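Local coordinates for protein heat-inducible transcription repressor hrcA homolog (Thermotoga maritima, PDB 1STZ) that probably represses the class I heat shock operons, grpE-dnaK-dnaJ and groELS, by binding DNA, at residues A[294-298]-A[299-303]. Sequence-based numbering, arbitrary orientation.
Sequences YFKGE and SPIGS
Tyr-294 lays its ring across the partner strand: Gly-302 N sits over one ring face, nearer the margin than the centre, while Ile-301 crosses the ring at about a right angle, CG2 lying 3.7 Å from Tyr-294 CE1. The tyrosine CG stands between its own N and carbonyl carbon (chi1 67°), which swings the ring close over Gly-302, CE2 3.7 Å from Gly-302 CA, a place suited to a residue without a side chain. Its hydroxyl reaches on to the carbonyl of Glu-138, and helix 314-334 packs against the same ring. Ile-301 CD1 rests 3.6 Å from Lys-296 CB. Lys-296 bends at its last two torsions; a water accepts from its NZ and also bonds Ser-299 OG, both side chains being partly exposed at the turn, where polar groups can keep water. On the face opposite Tyr-294, Lys-296 and Ser-299, Phe-295 and Pro-300 meet obliquely; lacking an N-H, proline fits this non-hydrogen-bonded position. Lys-296 N donates to Ser-299 O at 2.8 Å, and the return bond from Ser-299 N to Lys-296 O is longer, 3.2 Å, with the donor well above the carbonyl plane. Gly-297, first of the turn's two inner residues, takes a positive phi (73°), which glycine adopts easily. Tyr-294 O accepts from Ile-301 N and Tyr-294 N donates to Gly-302 O, so two residues face one: a classic beta bulge beside the type II' turn that closes a two-residue beta hairpin in the HrcA C-terminal domain.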
loop_
_atom_site.group_PDB
_atom_site.type_symbol
_atom_site.label_atom_id
_atom_site.label_comp_id
_atom_site.label_asym_id
_atom_site.label_seq_id
_atom_site.Cartn_x
_atom_site.Cartn_y
_atom_site.Cartn_z
ATOM N N TYR A 294 -14.579 -16.187 8.722
ATOM C CA TYR A 294 -13.182 -16.290 9.108
ATOM C C TYR A 294 -13.108 -17.155 10.372
ATOM O O TYR A 294 -14.053 -17.181 11.168
ATOM C CB TYR A 294 -12.527 -14.903 9.275
ATOM C CG TYR A 294 -13.009 -14.045 10.417
ATOM C CD1 TYR A 294 -12.247 -13.885 11.571
ATOM C CD2 TYR A 294 -14.181 -13.329 10.318
ATOM C CE1 TYR A 294 -12.693 -13.087 12.619
ATOM C CE2 TYR A 294 -14.637 -12.530 11.362
ATOM C CZ TYR A 294 -13.894 -12.400 12.498
ATOM O OH TYR A 294 -14.366 -11.586 13.520
ATOM N N PHE A 295 -12.000 -17.874 10.516
ATOM C CA PHE A 295 -11.875 -18.955 11.472
ATOM C C PHE A 295 -10.644 -18.814 12.361
ATOM O O PHE A 295 -9.618 -18.269 11.965
ATOM C CB PHE A 295 -11.718 -20.302 10.740
ATOM C CG PHE A 295 -12.931 -20.739 9.958
ATOM C CD1 PHE A 295 -13.186 -20.213 8.708
ATOM C CD2 PHE A 295 -13.786 -21.704 10.464
ATOM C CE1 PHE A 295 -14.306 -20.618 7.977
ATOM C CE2 PHE A 295 -14.886 -22.130 9.746
ATOM C CZ PHE A 295 -15.151 -21.589 8.494
ATOM N N LYS A 296 -10.755 -19.380 13.557
ATOM C CA LYS A 296 -9.610 -19.720 14.386
ATOM C C LYS A 296 -9.445 -21.227 14.341
ATOM O O LYS A 296 -10.057 -21.949 15.111
ATOM C CB LYS A 296 -9.854 -19.233 15.814
ATOM C CG LYS A 296 -8.778 -19.637 16.815
ATOM C CD LYS A 296 -9.271 -19.514 18.261
ATOM C CE LYS A 296 -10.374 -20.502 18.606
ATOM N NZ LYS A 296 -9.913 -21.913 18.449
ATOM N N GLY A 297 -8.625 -21.712 13.419
ATOM C CA GLY A 297 -8.494 -23.141 13.194
ATOM C C GLY A 297 -9.742 -23.646 12.497
ATOM O O GLY A 297 -10.098 -23.145 11.435
ATOM N N GLU A 298 -10.412 -24.628 13.097
ATOM C CA GLU A 298 -11.702 -25.112 12.587
ATOM C C GLU A 298 -12.912 -24.307 13.108
ATOM O O GLU A 298 -14.010 -24.460 12.594
ATOM C CB GLU A 298 -11.893 -26.594 12.937
ATOM C CG GLU A 298 -10.733 -27.499 12.523
ATOM C CD GLU A 298 -10.719 -27.809 11.033
ATOM O OE1 GLU A 298 -10.299 -28.927 10.663
ATOM O OE2 GLU A 298 -11.124 -26.948 10.224
ATOM N N SER A 299 -12.713 -23.460 14.116
ATOM C CA SER A 299 -13.822 -22.719 14.747
ATOM C C SER A 299 -14.155 -21.400 14.052
ATOM O O SER A 299 -13.307 -20.531 13.986
ATOM C CB SER A 299 -13.484 -22.432 16.219
ATOM O OG SER A 299 -13.611 -23.620 16.976
ATOM N N PRO A 300 -15.376 -21.214 13.556
ATOM C CA PRO A 300 -15.745 -19.924 12.959
ATOM C C PRO A 300 -15.808 -18.836 14.031
ATOM O O PRO A 300 -16.427 -19.045 15.060
ATOM C CB PRO A 300 -17.141 -20.161 12.366
ATOM C CG PRO A 300 -17.523 -21.539 12.673
ATOM C CD PRO A 300 -16.486 -22.173 13.531
ATOM N N ILE A 301 -15.152 -17.716 13.802
ATOM C CA ILE A 301 -15.194 -16.592 14.730
ATOM C C ILE A 301 -16.297 -15.593 14.370
ATOM O O ILE A 301 -16.945 -15.034 15.263
ATOM C CB ILE A 301 -13.851 -15.890 14.764
ATOM C CG1 ILE A 301 -12.737 -16.852 15.191
ATOM C CG2 ILE A 301 -13.890 -14.695 15.716
ATOM C CD1 ILE A 301 -13.063 -17.659 16.456
ATOM N N GLY A 302 -16.489 -15.369 13.069
ATOM C CA GLY A 302 -17.524 -14.472 12.570
ATOM C C GLY A 302 -17.737 -14.590 11.066
ATOM O O GLY A 302 -16.954 -15.219 10.360
ATOM N N SER A 303 -18.810 -13.984 10.591
ATOM C CA SER A 303 -19.099 -13.869 9.174
ATOM C C SER A 303 -18.698 -12.497 8.600
ATOM O O SER A 303 -18.666 -11.480 9.309
ATOM C CB SER A 303 -20.585 -14.127 8.947
ATOM O OG SER A 303 -20.895 -15.450 9.362
HETATM O O HOH W 1 -10.919 -24.307 17.626
#